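Local atomic coordinates of predicted sugar phosphatases of the HAD superfamily (Cytophaga hutchinsonii, PDB entry 2HX1), a protein that probably hydrolyses phosphate esters of sugars, as a predicted magnesium-dependent sugar phosphatase of the HAD superfamily. Residues A[52-57]-A[207-212]. Numbering follows the deposited sequence.
Sequences VTNDAS and SQMFMF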
ATOM      1  N   VAL A  52     -29.260  -4.084   4.863  1.00 21.77           N
ATOM      2  CA  VAL A  52     -28.267  -4.451   3.862  1.00 19.78           C
ATOM      3  C   VAL A  52     -26.947  -4.475   4.651  1.00 21.80           C
ATOM      4  O   VAL A  52     -26.465  -3.436   5.118  1.00 21.60           O
ATOM      5  CB  VAL A  52     -28.214  -3.434   2.723  1.00 18.36           C
ATOM      6  CG1 VAL A  52     -27.146  -3.806   1.740  1.00 19.28           C
ATOM      7  CG2 VAL A  52     -29.585  -3.334   2.069  1.00 17.82           C
ATOM      8  N   THR A  53     -26.404  -5.675   4.818  1.00 19.21           N
ATOM      9  CA  THR A  53     -25.339  -5.919   5.739  1.00 18.85           C
ATOM     10  C   THR A  53     -24.263  -6.783   5.088  1.00 19.19           C
ATOM     11  O   THR A  53     -24.580  -7.698   4.296  1.00 19.46           O
ATOM     12  CB  THR A  53     -25.888  -6.632   6.980  1.00 19.15           C
ATOM     13  OG1 THR A  53     -24.825  -6.874   7.920  1.00 21.03           O
ATOM     14  CG2 THR A  53     -26.553  -7.955   6.611  1.00 21.35           C
ATOM     15  N   ASN A  54     -23.011  -6.465   5.410  1.00 20.98           N
ATOM     16  CA  ASN A  54     -21.851  -7.272   5.031  1.00 24.26           C
ATOM     17  C   ASN A  54     -21.553  -8.416   6.021  1.00 25.97           C
ATOM     18  O   ASN A  54     -20.499  -9.023   5.974  1.00 30.44           O
ATOM     19  CB  ASN A  54     -20.605  -6.378   4.882  1.00 23.71           C
ATOM     20  CG  ASN A  54     -20.623  -5.560   3.613  1.00 27.29           C
ATOM     21  OD1 ASN A  54     -21.576  -5.646   2.822  1.00 18.88           O
ATOM     22  ND2 ASN A  54     -19.570  -4.745   3.404  1.00 20.07           N
ATOM     23  N   ASP A  55     -22.471  -8.694   6.934  1.00 29.58           N
ATOM     24  CA  ASP A  55     -22.345  -9.826   7.850  1.00 31.09           C
ATOM     25  C   ASP A  55     -22.759 -11.133   7.154  1.00 33.92           C
ATOM     26  O   ASP A  55     -23.939 -11.347   6.970  1.00 37.43           O
ATOM     27  CB  ASP A  55     -23.210  -9.546   9.077  1.00 31.10           C
ATOM     28  CG  ASP A  55     -23.050 -10.583  10.170  1.00 31.77           C
ATOM     29  OD1 ASP A  55     -22.493 -11.681   9.932  1.00 29.36           O
ATOM     30  OD2 ASP A  55     -23.498 -10.269  11.288  1.00 30.47           O
ATOM     31  N   ALA A  56     -21.789 -11.979   6.766  1.00 33.06           N
ATOM     32  CA  ALA A  56     -22.036 -13.301   6.166  1.00 31.30           C
ATOM     33  C   ALA A  56     -21.696 -14.468   7.142  1.00 31.40           C
ATOM     34  O   ALA A  56     -21.393 -15.583   6.722  1.00 32.09           O
ATOM     35  CB  ALA A  56     -21.243 -13.423   4.881  1.00 30.49           C
ATOM     36  N   SER A  57     -21.761 -14.199   8.448  1.00 31.14           N
ATOM     37  CA  SER A  57     -21.414 -15.204   9.462  1.00 30.60           C
ATOM     38  C   SER A  57     -22.608 -16.081   9.866  1.00 28.86           C
ATOM     39  O   SER A  57     -22.417 -16.981  10.657  1.00 28.17           O
ATOM     40  CB  SER A  57     -20.858 -14.549  10.739  1.00 28.52           C
ATOM     41  OG  SER A  57     -21.867 -13.804  11.383  1.00 28.10           O
ATOM     42  N   SER A 207     -22.492  -3.148  -5.524  1.00 23.05           N
ATOM     43  CA  SER A 207     -23.879  -2.757  -5.748  1.00 22.92           C
ATOM     44  C   SER A 207     -24.843  -3.920  -5.992  1.00 23.39           C
ATOM     45  O   SER A 207     -26.037  -3.669  -6.262  1.00 20.52           O
ATOM     46  CB  SER A 207     -23.945  -1.813  -6.932  1.00 24.32           C
ATOM     47  OG  SER A 207     -23.670  -2.504  -8.135  1.00 28.95           O
ATOM     48  N   GLN A 208     -24.361  -5.171  -5.899  1.00 22.50           N
ATOM     49  CA  GLN A 208     -25.228  -6.327  -6.178  1.00 24.65           C
ATOM     50  C   GLN A 208     -26.390  -6.421  -5.227  1.00 22.45           C
ATOM     51  O   GLN A 208     -27.500  -6.703  -5.652  1.00 23.72           O
ATOM     52  CB  GLN A 208     -24.469  -7.673  -6.210  1.00 25.02           C
ATOM     53  CG  GLN A 208     -23.464  -7.806  -7.382  1.00 32.28           C
ATOM     54  CD  GLN A 208     -23.044  -9.257  -7.677  1.00 31.65           C
ATOM     55  OE1 GLN A 208     -23.848 -10.049  -8.150  1.00 49.59           O
ATOM     56  NE2 GLN A 208     -21.778  -9.595  -7.402  1.00 32.62           N
HETATM   57  N   MSE A 209     -26.153  -6.173  -3.945  1.00 21.88           N
HETATM   58  CA  MSE A 209     -27.227  -6.318  -2.959  1.00 22.64           C
HETATM   59  C   MSE A 209     -28.297  -5.247  -3.165  1.00 24.45           C
HETATM   60  O   MSE A 209     -29.536  -5.549  -3.094  1.00 24.93           O
HETATM   61  CB  MSE A 209     -26.697  -6.268  -1.543  1.00 21.09           C
HETATM   62  CG  MSE A 209     -26.013  -7.553  -1.098  1.00 26.63           C
HETATM   63 SE   MSE A 209     -25.442  -7.416   0.759  0.70 22.99          SE
HETATM   64  CE  MSE A 209     -24.230  -5.901   0.738  1.00 20.94           C
ATOM     65  N   PHE A 210     -27.812  -4.022  -3.424  1.00 21.98           N
ATOM     66  CA  PHE A 210     -28.671  -2.883  -3.733  1.00 22.99           C
ATOM     67  C   PHE A 210     -29.529  -3.223  -4.931  1.00 21.99           C
ATOM     68  O   PHE A 210     -30.715  -2.984  -4.929  1.00 25.37           O
ATOM     69  CB  PHE A 210     -27.869  -1.622  -4.092  1.00 21.77           C
ATOM     70  CG  PHE A 210     -27.011  -1.060  -2.975  1.00 22.43           C
ATOM     71  CD1 PHE A 210     -27.369  -1.170  -1.649  1.00 24.60           C
ATOM     72  CD2 PHE A 210     -25.835  -0.393  -3.284  1.00 25.27           C
ATOM     73  CE1 PHE A 210     -26.562  -0.618  -0.644  1.00 29.88           C
ATOM     74  CE2 PHE A 210     -25.028   0.138  -2.304  1.00 26.57           C
ATOM     75  CZ  PHE A 210     -25.391   0.033  -0.971  1.00 25.92           C
HETATM   76  N   MSE A 211     -28.922  -3.778  -5.962  1.00 22.95           N
HETATM   77  CA  MSE A 211     -29.642  -4.088  -7.186  1.00 24.31           C
HETATM   78  C   MSE A 211     -30.751  -5.141  -6.953  1.00 26.57           C
HETATM   79  O   MSE A 211     -31.825  -5.091  -7.550  1.00 28.53           O
HETATM   80  CB  MSE A 211     -28.642  -4.558  -8.245  1.00 24.49           C
HETATM   81  CG  MSE A 211     -29.267  -4.813  -9.597  1.00 32.95           C
HETATM   82 SE   MSE A 211     -30.353  -3.292 -10.354  0.70 42.38          SE
HETATM   83  CE  MSE A 211     -28.993  -2.158 -11.331  1.00 43.16           C
ATOM     84  N   PHE A 212     -30.462  -6.106  -6.093  1.00 26.74           N
ATOM     85  CA  PHE A 212     -31.419  -7.145  -5.722  1.00 25.24           C
ATOM     86  C   PHE A 212     -32.657  -6.547  -5.022  1.00 23.87           C
ATOM     87  O   PHE A 212     -33.795  -6.830  -5.397  1.00 20.54           O
ATOM     88  CB  PHE A 212     -30.705  -8.200  -4.848  1.00 26.82           C
ATOM     89  CG  PHE A 212     -31.614  -9.263  -4.348  1.00 30.01           C
ATOM     90  CD1 PHE A 212     -32.063 -10.251  -5.192  1.00 37.38           C
ATOM     91  CD2 PHE A 212     -32.067  -9.242  -3.040  1.00 36.50           C
ATOM     92  CE1 PHE A 212     -32.931 -11.228  -4.726  1.00 37.82           C
ATOM     93  CE2 PHE A 212     -32.951 -10.193  -2.575  1.00 33.39           C
ATOM     94  CZ  PHE A 212     -33.377 -11.189  -3.402  1.00 36.69           C
TER
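Strand 48-53 lies in the six-stranded parallel sheet beside strand 16-19, which leads to metal-binding D20; it gives out after T53 into a loop, and the first turn of helix 208-218 lies against that end. The backbones come nearest at V52 and M209, with 7.1 Å between their CA atoms; no hydrogen bond joins the segments, and mostly side chains make the contact, with T53 O taking part. V52 points at the helix, its CG1 anti to the backbone N (chi1 178°), 3.7 Å from CE of selenomethionine M209 and 4.0 Å from CE1 of F210, whose side chain crosses it at about a right angle. M209 is extended as far as SE and then bends (chi3 -60°). Its selenium thus lies 3.7 Å from the carbonyl O of T53, while the terminal CE turns to within 3.4 Å of OD1 of N54. That oxygen accepts a hydrogen bond from K204 N, and ND2 donates to N168 O, which fixes the amide. The loop beyond has an Asx turn at D55 and probably an ST turn at T53. T53 is consistent with the Thr/Ser of HAD motif II, and K204, whose NZ bonds to V52 O, with the motif III lysine. The chemistry implies a buried apolar contact of V52, M209 and F210, with the satisfied amide of N54 at its edge.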